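PDB 6R5I: periplasmic beta-glucosidase from Pseudomonas aeruginosa, which probably hydrolyses terminal, non-reducing beta-D-glucosyl residues of glucosides in the periplasm, releasing beta-D-glucose, as a family 3 glycoside hydrolase. Local coordinates for residues A[155-160]-A[209-214]; A[195-200]-A[225-230]; A[218-223]-A[253-258]; A[396-401]-A[483-488]. All coordinates share one frame; numbering follows the deposited sequence. Where two conformers were deposited one is given.

Interaction 1 (A[155-160]-A[209-214]); sequences VMVRAY and KAAVDA
Val157 and Arg158, neighbours on helix 146-161, meet Ala211 and Ala214 of the 209-214 segment in two different ways. Val157 points toward the other segment and uses both branches. Its CG1 lies anti to the backbone N (chi1 169°), which leaves CG2 beside that N. This setting splits the two methyls between two partners. Val157 CG2 touches Ala211 CB at 3.8 Å. Val157 CG1 reaches Ala214 CB at 4.0 Å and lies equally close to the carbonyl oxygen of that alanine. The CB of Ala214 in turn points back at the opposing helix, where it meets Val157 and the chain of Arg158.

Arg158 starts out along the flank of the contact. Its chain bends at chi2 (-144°) and carries the flat group over the end of the other segment. Arg158 CG lies 4.0 Å from Ala214 CB. Beyond it, the guanidinium lays one face over Ala214, whose CA sits 3.9 Å from the plane, above its centre. Two conformers were deposited for Arg158, and this account holds for one of them.

Beneath the pair, Val157 and Ala211 also pack on strand 172-178, through Ala173 and Val175. Met156 and Ala159 face helix 100-116. The contact therefore joins two helices on the outside of the N-terminal TIM-barrel-type domain. No hydrogen bond or salt bridge crosses it. Small alanines let the backbones come close, with Val157 CA and Ala211 CA 6.2 Å apart. The contact thus rests on dispersion and the exclusion of water; what the solvent-exposed guanidinium adds is doubtful, since it holds for one conformer.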
loop_
_atom_site.group_PDB
_atom_site.type_symbol
_atom_site.label_atom_id
_atom_site.label_comp_id
_atom_site.label_asym_id
_atom_site.label_seq_id
_atom_site.Cartn_x
_atom_site.Cartn_y
_atom_site.Cartn_z
ATOM N N VAL A 155 -9.710 -8.798 -26.454
ATOM C CA VAL A 155 -10.751 -9.824 -26.751
ATOM C C VAL A 155 -12.148 -9.236 -26.534
ATOM O O VAL A 155 -13.016 -9.415 -27.391
ATOM C CB VAL A 155 -10.544 -11.088 -25.882
ATOM C CG1 VAL A 155 -11.775 -11.993 -25.871
ATOM C CG2 VAL A 155 -9.320 -11.848 -26.354
ATOM N N MET A 156 -12.368 -8.571 -25.410
ATOM C CA MET A 156 -13.682 -7.988 -25.059
ATOM C C MET A 156 -14.041 -6.926 -26.106
ATOM O O MET A 156 -15.173 -6.917 -26.589
ATOM C CB MET A 156 -13.612 -7.318 -23.687
ATOM C CG MET A 156 -13.370 -8.307 -22.568
ATOM S SD MET A 156 -14.875 -9.164 -22.150
ATOM C CE MET A 156 -15.784 -7.857 -21.327
ATOM N N VAL A 157 -13.092 -6.055 -26.433
ATOM C CA VAL A 157 -13.379 -4.948 -27.390
ATOM C C VAL A 157 -13.764 -5.565 -28.745
ATOM O O VAL A 157 -14.774 -5.144 -29.335
ATOM C CB VAL A 157 -12.194 -3.979 -27.511
ATOM C CG1 VAL A 157 -12.414 -3.041 -28.678
ATOM C CG2 VAL A 157 -11.974 -3.219 -26.212
ATOM N N ARG A 158 -13.017 -6.539 -29.237
ATOM C CA ARG A 158 -13.289 -7.141 -30.570
ATOM C C ARG A 158 -14.641 -7.855 -30.546
ATOM O O ARG A 158 -15.364 -7.756 -31.540
ATOM C CB ARG A 158 -12.172 -8.097 -30.993
ATOM C CG ARG A 158 -10.791 -7.465 -31.045
ATOM C CD ARG A 158 -9.943 -8.021 -32.178
ATOM N NE ARG A 158 -8.528 -7.703 -32.024
ATOM C CZ ARG A 158 -7.842 -6.887 -32.816
ATOM N NH1 ARG A 158 -8.437 -6.297 -33.838
ATOM N NH2 ARG A 158 -6.561 -6.669 -32.586
ATOM N N ALA A 159 -14.974 -8.518 -29.434
ATOM C CA ALA A 159 -16.230 -9.293 -29.324
ATOM C C ALA A 159 -17.433 -8.349 -29.256
ATOM O O ALA A 159 -18.462 -8.607 -29.937
ATOM C CB ALA A 159 -16.172 -10.233 -28.156
ATOM N N TYR A 160 -17.328 -7.249 -28.501
ATOM C CA TYR A 160 -18.408 -6.240 -28.447
ATOM C C TYR A 160 -18.650 -5.627 -29.834
ATOM O O TYR A 160 -19.828 -5.566 -30.262
ATOM C CB TYR A 160 -18.077 -5.116 -27.467
ATOM C CG TYR A 160 -18.219 -5.436 -26.002
ATOM C CD1 TYR A 160 -19.178 -6.308 -25.517
ATOM C CD2 TYR A 160 -17.475 -4.722 -25.070
ATOM C CE1 TYR A 160 -19.344 -6.520 -24.161
ATOM C CE2 TYR A 160 -17.632 -4.930 -23.709
ATOM C CZ TYR A 160 -18.542 -5.860 -23.252
ATOM O OH TYR A 160 -18.698 -6.011 -21.899
ATOM N N LYS A 209 -4.036 0.404 -23.601
ATOM C CA LYS A 209 -3.442 0.468 -24.953
ATOM C C LYS A 209 -3.956 -0.710 -25.786
ATOM O O LYS A 209 -4.197 -0.527 -26.991
ATOM C CB LYS A 209 -1.920 0.492 -24.882
ATOM C CG LYS A 209 -1.266 0.726 -26.237
ATOM C CD LYS A 209 0.219 0.859 -26.164
ATOM C CE LYS A 209 0.799 1.215 -27.523
ATOM N NZ LYS A 209 0.755 0.043 -28.430
ATOM N N ALA A 210 -4.073 -1.910 -25.201
ATOM C CA ALA A 210 -4.584 -3.105 -25.910
ATOM C C ALA A 210 -6.009 -2.822 -26.405
ATOM O O ALA A 210 -6.345 -3.219 -27.552
ATOM C CB ALA A 210 -4.561 -4.330 -25.030
ATOM N N ALA A 211 -6.847 -2.195 -25.577
ATOM C CA ALA A 211 -8.223 -1.819 -25.975
ATOM C C ALA A 211 -8.185 -0.821 -27.137
ATOM O O ALA A 211 -8.928 -1.009 -28.120
ATOM C CB ALA A 211 -8.975 -1.261 -24.816
ATOM N N VAL A 212 -7.337 0.195 -27.056
ATOM C CA VAL A 212 -7.222 1.218 -28.128
ATOM C C VAL A 212 -6.797 0.498 -29.419
ATOM O O VAL A 212 -7.425 0.733 -30.483
ATOM C CB VAL A 212 -6.227 2.324 -27.741
ATOM C CG1 VAL A 212 -5.810 3.144 -28.951
ATOM C CG2 VAL A 212 -6.784 3.221 -26.650
ATOM N N ASP A 213 -5.781 -0.367 -29.332
ATOM C CA ASP A 213 -5.217 -1.077 -30.512
ATOM C C ASP A 213 -6.253 -2.042 -31.107
ATOM O O ASP A 213 -6.194 -2.257 -32.321
ATOM C CB ASP A 213 -3.890 -1.741 -30.162
ATOM C CG ASP A 213 -2.773 -0.752 -29.916
ATOM O OD1 ASP A 213 -2.956 0.443 -30.248
ATOM O OD2 ASP A 213 -1.713 -1.186 -29.386
ATOM N N ALA A 214 -7.169 -2.599 -30.302
ATOM C CA ALA A 214 -8.256 -3.488 -30.787
ATOM C C ALA A 214 -9.363 -2.662 -31.463
ATOM O O ALA A 214 -10.292 -3.271 -32.006
ATOM C CB ALA A 214 -8.789 -4.324 -29.652
#

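Interaction 2 (A[195-200]-A[225-230]); sequences MSLPRM and TINGVP
The flat carboxamide of Asn227 points its two polar atoms at the backbone of Met195 and binds it twice. At the oxygen, Met195 N donates to Asn227 OD1 at 2.9 Å, tilted 16° from the carbonyl plane. At the nitrogen, Asn227 ND2 donates to Met195 O at 2.8 Å, almost in line with that carbonyl, which lies 16° out of the amide plane. Met200 CE comes from off the amide plane, 3.7 Å from Asn227 ND2, on the side away from Met195 O. Met200 and Asn227 approach from opposite directions.

Asn227 CG lies beside the backbone N and anti to the carbonyl carbon. This chi1 of -63° carries the amide toward Met195, and its two polar atoms meet the N-H and C=O of that one residue. Both are satisfied together, and the amide's rotation is fixed.

The apolar part is small. Met200 leaves its helix with CG anti to the backbone N, then bends at chi3. Its CE touches Ile226 CG2 at 3.8 Å. Trp236 and Leu237 of helix 235-245 pack on Met200 and Ile226, respectively.

Next to Met195, Ser196 caps helix 197-204: Ser196 OG accepts from Arg199 N at 3.2 Å. The second subunit borders the contact. Asp194 of that subunit binds Ser196 OG, and its Glu185 forms a salt bridge with Arg199.

Asn227 and Gly228 are the two central residues of a type I' turn that links strands 225-226 and 229-230. The arrangement is that of a two-residue beta hairpin whose turn asparagine holds the backbone just ahead of a helix N-cap, here beside the subunit interface.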
loop_
_atom_site.group_PDB
_atom_site.type_symbol
_atom_site.label_atom_id
_atom_site.label_comp_id
_atom_site.label_asym_id
_atom_site.label_seq_id
_atom_site.Cartn_x
_atom_site.Cartn_y
_atom_site.Cartn_z
ATOM N N MET A 195 2.555 6.375 -8.463
ATOM C CA MET A 195 3.454 5.283 -8.884
ATOM C C MET A 195 4.491 5.849 -9.856
ATOM O O MET A 195 4.299 6.973 -10.428
ATOM C CB MET A 195 2.682 4.112 -9.512
ATOM C CG MET A 195 2.117 4.395 -10.868
ATOM S SD MET A 195 1.390 2.931 -11.617
ATOM C CE MET A 195 0.100 2.564 -10.415
ATOM N N SER A 196 5.612 5.143 -9.958
ATOM C CA SER A 196 6.728 5.500 -10.848
ATOM C C SER A 196 6.264 5.366 -12.298
ATOM O O SER A 196 5.365 4.554 -12.597
ATOM C CB SER A 196 7.937 4.639 -10.580
ATOM O OG SER A 196 7.772 3.343 -11.145
ATOM N N LEU A 197 6.895 6.105 -13.194
ATOM C CA LEU A 197 6.583 5.987 -14.632
ATOM C C LEU A 197 6.956 4.607 -15.165
ATOM O O LEU A 197 6.178 4.031 -15.935
ATOM C CB LEU A 197 7.246 7.138 -15.377
ATOM C CG LEU A 197 6.688 8.522 -15.054
ATOM C CD1 LEU A 197 7.357 9.578 -15.920
ATOM C CD2 LEU A 197 5.177 8.581 -15.223
ATOM N N PRO A 198 8.118 3.995 -14.830
ATOM C CA PRO A 198 8.385 2.641 -15.335
ATOM C C PRO A 198 7.326 1.609 -14.909
ATOM O O PRO A 198 6.945 0.798 -15.743
ATOM C CB PRO A 198 9.799 2.329 -14.835
ATOM C CG PRO A 198 10.423 3.690 -14.551
ATOM C CD PRO A 198 9.274 4.570 -14.109
ATOM N N ARG A 199 6.812 1.692 -13.681
ATOM C CA ARG A 199 5.741 0.758 -13.220
ATOM C C ARG A 199 4.461 1.060 -14.006
ATOM O O ARG A 199 3.749 0.134 -14.418
ATOM C CB ARG A 199 5.511 0.883 -11.715
ATOM C CG ARG A 199 4.227 0.219 -11.251
ATOM C CD ARG A 199 4.005 0.217 -9.750
ATOM N NE ARG A 199 4.943 -0.682 -9.098
ATOM C CZ ARG A 199 4.911 -1.030 -7.811
ATOM N NH1 ARG A 199 3.986 -0.568 -6.988
ATOM N NH2 ARG A 199 5.817 -1.868 -7.348
ATOM N N MET A 200 4.159 2.346 -14.190
ATOM C CA MET A 200 2.943 2.775 -14.913
ATOM C C MET A 200 2.960 2.182 -16.322
ATOM O O MET A 200 1.986 1.518 -16.721
ATOM C CB MET A 200 2.904 4.296 -14.985
ATOM C CG MET A 200 1.581 4.820 -15.329
ATOM S SD MET A 200 1.669 6.625 -15.417
ATOM C CE MET A 200 2.064 7.140 -13.754
ATOM N N THR A 225 -6.691 10.796 -8.891
ATOM C CA THR A 225 -5.424 11.474 -9.239
ATOM C C THR A 225 -4.410 10.444 -9.720
ATOM O O THR A 225 -4.414 9.295 -9.251
ATOM C CB THR A 225 -4.862 12.294 -8.075
ATOM O OG1 THR A 225 -4.665 11.410 -6.976
ATOM C CG2 THR A 225 -5.739 13.456 -7.690
ATOM N N ILE A 226 -3.586 10.855 -10.667
ATOM C CA ILE A 226 -2.372 10.129 -11.097
ATOM C C ILE A 226 -1.192 11.031 -10.745
ATOM O O ILE A 226 -1.078 12.087 -11.365
ATOM C CB ILE A 226 -2.406 9.806 -12.595
ATOM C CG1 ILE A 226 -3.604 8.909 -12.912
ATOM C CG2 ILE A 226 -1.055 9.225 -13.023
ATOM C CD1 ILE A 226 -3.840 8.758 -14.356
ATOM N N ASN A 227 -0.416 10.659 -9.726
ATOM C CA ASN A 227 0.765 11.447 -9.272
ATOM C C ASN A 227 0.346 12.914 -9.063
ATOM O O ASN A 227 1.057 13.827 -9.534
ATOM C CB ASN A 227 1.899 11.251 -10.282
ATOM C CG ASN A 227 2.354 9.812 -10.367
ATOM O OD1 ASN A 227 1.874 8.974 -9.626
ATOM N ND2 ASN A 227 3.292 9.508 -11.253
ATOM N N GLY A 228 -0.808 13.126 -8.422
ATOM C CA GLY A 228 -1.288 14.477 -8.058
ATOM C C GLY A 228 -2.263 15.099 -9.038
ATOM O O GLY A 228 -2.891 16.116 -8.656
ATOM N N VAL A 229 -2.391 14.580 -10.260
ATOM C CA VAL A 229 -3.275 15.218 -11.271
ATOM C C VAL A 229 -4.466 14.317 -11.571
ATOM O O VAL A 229 -4.301 13.232 -12.155
ATOM C CB VAL A 229 -2.524 15.581 -12.555
ATOM C CG1 VAL A 229 -3.466 16.282 -13.522
ATOM C CG2 VAL A 229 -1.310 16.458 -12.251
ATOM N N PRO A 230 -5.709 14.761 -11.243
ATOM C CA PRO A 230 -6.882 13.976 -11.607
ATOM C C PRO A 230 -6.842 13.618 -13.100
ATOM O O PRO A 230 -6.497 14.453 -13.927
ATOM C CB PRO A 230 -8.065 14.899 -11.278
ATOM C CG PRO A 230 -7.512 15.749 -10.139
ATOM C CD PRO A 230 -6.060 15.981 -10.511
#

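Interaction 3 (A[218-223]-A[253-258]); sequences AVMVSL and ISDHGA
Asp255 O is gripped by two donors from opposite faces of its plane. Ser254 OG donates at 2.9 Å to Asp255 O from one face, and Ala258 N closes a type II turn from the other. The Asp255 side chain is tied back as well: His256 N donates to Asp255 OD1 at 2.7 Å.

This turn continues from a parallel strand pairing. Ile253 N donates to Val219 O at 2.8 Å, and Val221 N donates to Ile253 O at 2.9 Å, so Ile253 is held through both its N-H and its C=O. Past this point the segments separate, and a water bridges Val221 O and Asp255 N.

Leu223 crosses Asp255 at about a right angle. Its CG lies beside the backbone N (chi1 -70°), and its two methyls divide the work. Leu223 CD1 meets Asp255 OD2 at 3.6 Å, while Leu223 CD2 packs on Ala258 CB at 3.9 Å. At the other end, Ala218 CB touches Ile253 CD1.

These are neighbouring strands of the N-terminal barrel, 218-221 and 251-253, with the loop at their C-terminal ends. Asp255 OD1 lies near a bound sulfate, probably from the crystallisation liquor. Backbone bonds thus set the strand register, one water joins the backbones where the strands part, and the bond from His256 N restrains the buried carboxylate.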
loop_
_atom_site.group_PDB
_atom_site.type_symbol
_atom_site.label_atom_id
_atom_site.label_comp_id
_atom_site.label_asym_id
_atom_site.label_seq_id
_atom_site.Cartn_x
_atom_site.Cartn_y
_atom_site.Cartn_z
ATOM N N ALA A 218 -14.346 4.263 -27.662
ATOM C CA ALA A 218 -14.428 5.237 -26.565
ATOM C C ALA A 218 -13.518 4.825 -25.420
ATOM O O ALA A 218 -13.167 3.634 -25.302
ATOM C CB ALA A 218 -15.855 5.401 -26.121
ATOM N N VAL A 219 -13.159 5.827 -24.625
ATOM C CA VAL A 219 -12.367 5.679 -23.379
ATOM C C VAL A 219 -13.115 6.433 -22.292
ATOM O O VAL A 219 -13.400 7.620 -22.502
ATOM C CB VAL A 219 -10.938 6.208 -23.554
ATOM C CG1 VAL A 219 -10.196 6.285 -22.208
ATOM C CG2 VAL A 219 -10.185 5.406 -24.591
ATOM N N MET A 220 -13.432 5.768 -21.180
ATOM C CA MET A 220 -13.997 6.468 -20.003
ATOM C C MET A 220 -12.837 6.831 -19.069
ATOM O O MET A 220 -12.055 5.946 -18.696
ATOM C CB MET A 220 -15.021 5.632 -19.247
ATOM C CG MET A 220 -15.495 6.351 -17.996
ATOM S SD MET A 220 -17.052 5.725 -17.339
ATOM C CE MET A 220 -16.641 5.246 -15.670
ATOM N N VAL A 221 -12.790 8.097 -18.698
ATOM C CA VAL A 221 -11.673 8.689 -17.932
ATOM C C VAL A 221 -11.963 8.457 -16.440
ATOM O O VAL A 221 -13.115 8.540 -16.010
ATOM C CB VAL A 221 -11.497 10.172 -18.307
ATOM C CG1 VAL A 221 -10.397 10.792 -17.482
ATOM C CG2 VAL A 221 -11.246 10.345 -19.814
ATOM N N SER A 222 -10.921 8.151 -15.675
ATOM C CA SER A 222 -11.041 7.711 -14.255
ATOM C C SER A 222 -11.244 8.882 -13.287
ATOM O O SER A 222 -11.018 10.066 -13.643
ATOM C CB SER A 222 -9.836 6.860 -13.866
ATOM O OG SER A 222 -8.655 7.638 -13.815
ATOM N N LEU A 223 -11.610 8.534 -12.054
ATOM C CA LEU A 223 -11.977 9.499 -10.997
ATOM C C LEU A 223 -10.759 9.850 -10.153
ATOM O O LEU A 223 -10.859 10.801 -9.389
ATOM C CB LEU A 223 -13.064 8.888 -10.110
ATOM C CG LEU A 223 -14.432 8.742 -10.768
ATOM C CD1 LEU A 223 -15.329 7.868 -9.925
ATOM C CD2 LEU A 223 -15.060 10.101 -10.999
ATOM N N ILE A 253 -14.783 10.058 -22.582
ATOM C CA ILE A 253 -16.038 10.291 -21.817
ATOM C C ILE A 253 -15.666 10.471 -20.342
ATOM O O ILE A 253 -14.937 9.619 -19.815
ATOM C CB ILE A 253 -17.018 9.122 -22.023
ATOM C CG1 ILE A 253 -17.358 8.931 -23.499
ATOM C CG2 ILE A 253 -18.256 9.324 -21.176
ATOM C CD1 ILE A 253 -18.310 7.769 -23.782
ATOM N N SER A 254 -16.199 11.493 -19.702
ATOM C CA SER A 254 -16.006 11.695 -18.244
ATOM C C SER A 254 -16.834 10.651 -17.488
ATOM O O SER A 254 -17.825 10.126 -18.040
ATOM C CB SER A 254 -16.347 13.100 -17.827
ATOM O OG SER A 254 -17.717 13.208 -17.482
ATOM N N ASP A 255 -16.431 10.358 -16.255
ATOM C CA ASP A 255 -17.252 9.593 -15.291
ATOM C C ASP A 255 -18.225 10.599 -14.653
ATOM O O ASP A 255 -18.188 11.828 -14.979
ATOM C CB ASP A 255 -16.360 8.827 -14.302
ATOM C CG ASP A 255 -16.980 7.591 -13.657
ATOM O OD1 ASP A 255 -18.232 7.524 -13.541
ATOM O OD2 ASP A 255 -16.194 6.717 -13.230
ATOM N N HIS A 256 -19.140 10.081 -13.832
ATOM C CA HIS A 256 -20.332 10.782 -13.336
ATOM C C HIS A 256 -19.893 11.945 -12.435
ATOM O O HIS A 256 -19.305 11.682 -11.374
ATOM C CB HIS A 256 -21.226 9.766 -12.606
ATOM C CG HIS A 256 -22.588 10.287 -12.347
ATOM N ND1 HIS A 256 -22.832 11.242 -11.408
ATOM C CD2 HIS A 256 -23.779 9.982 -12.909
ATOM C CE1 HIS A 256 -24.120 11.515 -11.381
ATOM N NE2 HIS A 256 -24.723 10.749 -12.293
ATOM N N GLY A 257 -20.101 13.186 -12.878
ATOM C CA GLY A 257 -19.730 14.374 -12.091
ATOM C C GLY A 257 -18.221 14.579 -11.969
ATOM O O GLY A 257 -17.800 15.376 -11.099
ATOM N N ALA A 258 -17.407 13.933 -12.813
ATOM C CA ALA A 258 -15.931 13.923 -12.664
ATOM C C ALA A 258 -15.374 15.338 -12.902
ATOM O O ALA A 258 -14.387 15.734 -12.229
ATOM C CB ALA A 258 -15.327 12.922 -13.632
HETATM O O HOH W 1 -13.702 11.254 -15.679
HETATM O O HOH W 2 -12.934 6.043 -12.305
#

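Interaction 4 (A[396-401]-A[483-488]); sequences GSWSAA and MAHEAS
His485, Trp398 and Ser397 bury the most surface here, and the histidine ring meets Ser397 over a face and Trp398 at an edge. Ser397 CB sits over one face of His485, 3.6 Å from the ring centroid and 17° off its normal, a CH-pi contact. Trp398 meets the same histidine edge to face. His485 turns its CE1 edge to the five-membered ring of Trp398, with centroids 4.3 Å apart and planes at 60°. The closest approach is Trp398 NE1 to His485 CE1, at 3.3 Å.

The torsion of Trp398 places its indole. Trp398 CG stands beside its backbone N (chi1 -68°), which swings the indole toward the 483-488 segment. On the histidine, Glu486 N donates to His485 ND1 at 2.8 Å, close to the ring plane. A water accepts from Trp398 N; its approach to His485 NE2 is implausibly short and doubtful.

Glu486 adds an edge contact: Glu486 OE1 lies 3.6 Å from Trp398 CZ2, near the indole plane. Its other oxygen, OE2, binds Tyr190 OH and forms a salt bridge with Arg585 of the second subunit. Ser397 O accepts from His82, and Trp398 packs on Asp79 and Arg137.

Two loops of the C-terminal family domain thus meet beside loops of the N-terminal one. Because ND1 accepts from Glu486 N near the ring plane, the rotation of His485 is limited, and its CE1 edge stays set against the indole.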
loop_
_atom_site.group_PDB
_atom_site.type_symbol
_atom_site.label_atom_id
_atom_site.label_comp_id
_atom_site.label_asym_id
_atom_site.label_seq_id
_atom_site.Cartn_x
_atom_site.Cartn_y
_atom_site.Cartn_z
ATOM N N GLY A 396 -24.096 -11.107 -9.087
ATOM C CA GLY A 396 -22.953 -10.219 -8.796
ATOM C C GLY A 396 -23.307 -8.740 -8.834
ATOM O O GLY A 396 -24.504 -8.395 -8.989
ATOM N N SER A 397 -22.296 -7.889 -8.624
ATOM C CA SER A 397 -22.379 -6.422 -8.801
ATOM C C SER A 397 -22.365 -6.091 -10.305
ATOM O O SER A 397 -21.830 -6.897 -11.107
ATOM C CB SER A 397 -21.230 -5.736 -8.083
ATOM O OG SER A 397 -20.001 -6.102 -8.693
ATOM N N TRP A 398 -22.868 -4.912 -10.676
ATOM C CA TRP A 398 -22.907 -4.429 -12.081
ATOM C C TRP A 398 -23.622 -5.474 -12.947
ATOM O O TRP A 398 -23.047 -5.940 -13.984
ATOM C CB TRP A 398 -21.500 -4.121 -12.592
ATOM C CG TRP A 398 -20.870 -2.938 -11.911
ATOM C CD1 TRP A 398 -19.869 -2.966 -10.977
ATOM C CD2 TRP A 398 -21.206 -1.543 -12.086
ATOM N NE1 TRP A 398 -19.560 -1.689 -10.573
ATOM C CE2 TRP A 398 -20.354 -0.800 -11.240
ATOM C CE3 TRP A 398 -22.127 -0.842 -12.884
ATOM C CZ2 TRP A 398 -20.413 0.590 -11.146
ATOM C CZ3 TRP A 398 -22.167 0.536 -12.813
ATOM C CH2 TRP A 398 -21.319 1.240 -11.952
ATOM N N SER A 399 -24.801 -5.878 -12.497
ATOM C CA SER A 399 -25.634 -6.936 -13.112
ATOM C C SER A 399 -26.579 -6.341 -14.162
ATOM O O SER A 399 -27.459 -7.083 -14.648
ATOM C CB SER A 399 -26.373 -7.708 -12.041
ATOM O OG SER A 399 -27.220 -6.855 -11.322
ATOM N N ALA A 400 -26.364 -5.088 -14.572
ATOM C CA ALA A 400 -27.013 -4.495 -15.761
ATOM C C ALA A 400 -28.528 -4.755 -15.688
ATOM O O ALA A 400 -29.108 -4.509 -14.618
ATOM C CB ALA A 400 -26.374 -5.055 -17.003
ATOM N N ALA A 401 -29.146 -5.253 -16.762
ATOM C CA ALA A 401 -30.599 -5.527 -16.819
ATOM C C ALA A 401 -30.943 -6.927 -16.286
ATOM O O ALA A 401 -32.081 -7.400 -16.518
ATOM C CB ALA A 401 -31.039 -5.346 -18.248
ATOM N N MET A 483 -20.821 -6.202 -1.207
ATOM C CA MET A 483 -19.519 -6.124 -0.477
ATOM C C MET A 483 -18.360 -5.932 -1.461
ATOM O O MET A 483 -17.262 -5.556 -1.000
ATOM C CB MET A 483 -19.289 -7.399 0.330
ATOM C CG MET A 483 -20.265 -7.533 1.495
ATOM S SD MET A 483 -19.857 -8.973 2.487
ATOM C CE MET A 483 -21.187 -8.992 3.691
ATOM N N ALA A 484 -18.595 -6.161 -2.743
ATOM C CA ALA A 484 -17.560 -6.128 -3.815
ATOM C C ALA A 484 -18.141 -5.331 -4.974
ATOM O O ALA A 484 -18.422 -5.896 -6.034
ATOM C CB ALA A 484 -17.142 -7.516 -4.250
ATOM N N HIS A 485 -18.364 -4.051 -4.697
ATOM C CA HIS A 485 -19.037 -3.087 -5.595
ATOM C C HIS A 485 -18.259 -1.773 -5.531
ATOM O O HIS A 485 -17.382 -1.631 -4.654
ATOM C CB HIS A 485 -20.514 -2.911 -5.200
ATOM C CG HIS A 485 -21.400 -2.591 -6.361
ATOM N ND1 HIS A 485 -20.958 -1.836 -7.448
ATOM C CD2 HIS A 485 -22.677 -2.955 -6.646
ATOM C CE1 HIS A 485 -21.933 -1.722 -8.324
ATOM N NE2 HIS A 485 -22.991 -2.425 -7.877
ATOM N N GLU A 486 -18.619 -0.826 -6.383
ATOM C CA GLU A 486 -18.125 0.555 -6.272
ATOM C C GLU A 486 -18.282 1.053 -4.832
ATOM O O GLU A 486 -19.381 0.878 -4.237
ATOM C CB GLU A 486 -18.875 1.440 -7.254
ATOM C CG GLU A 486 -18.413 2.873 -7.170
ATOM C CD GLU A 486 -19.124 3.835 -8.091
ATOM O OE1 GLU A 486 -19.967 3.360 -8.919
ATOM O OE2 GLU A 486 -18.831 5.055 -7.974
ATOM N N ALA A 487 -17.211 1.625 -4.291
ATOM C CA ALA A 487 -17.128 2.267 -2.966
ATOM C C ALA A 487 -17.349 1.259 -1.830
ATOM O O ALA A 487 -17.672 1.732 -0.715
ATOM C CB ALA A 487 -18.134 3.383 -2.878
ATOM N N SER A 488 -17.223 -0.050 -2.064
ATOM C CA SER A 488 -17.347 -1.082 -1.000
ATOM C C SER A 488 -15.957 -1.641 -0.663
ATOM O O SER A 488 -15.723 -2.817 -0.871
ATOM C CB SER A 488 -18.319 -2.190 -1.395
ATOM O OG SER A 488 -19.644 -1.698 -1.485
HETATM O O HOH W 3 -19.244 -8.226 -7.716
HETATM O O HOH W 4 -24.833 -3.308 -9.215
#

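Overall arrangement
Interactions 1, 2 and 3 lie in the N-terminal family domain. From the N terminus, helix 146-161 comes first, and interaction 1 closes its loop at helix 206-213. Interaction 2 opens inside that loop, at 195-200, and closes later, at 225-230, so the two cross. Interaction 3 opens at 218-223, after interaction 1 has closed, and crosses interaction 2 before ending at 253-258. Together they tie barrel helices, neighbouring strands and a hairpin. Interaction 4 follows in series, joining two loops of the C-terminal family domain. Its nearest atoms are about 5 Å from interaction 3. Interactions 2, 3 and 4 also touch the second subunit.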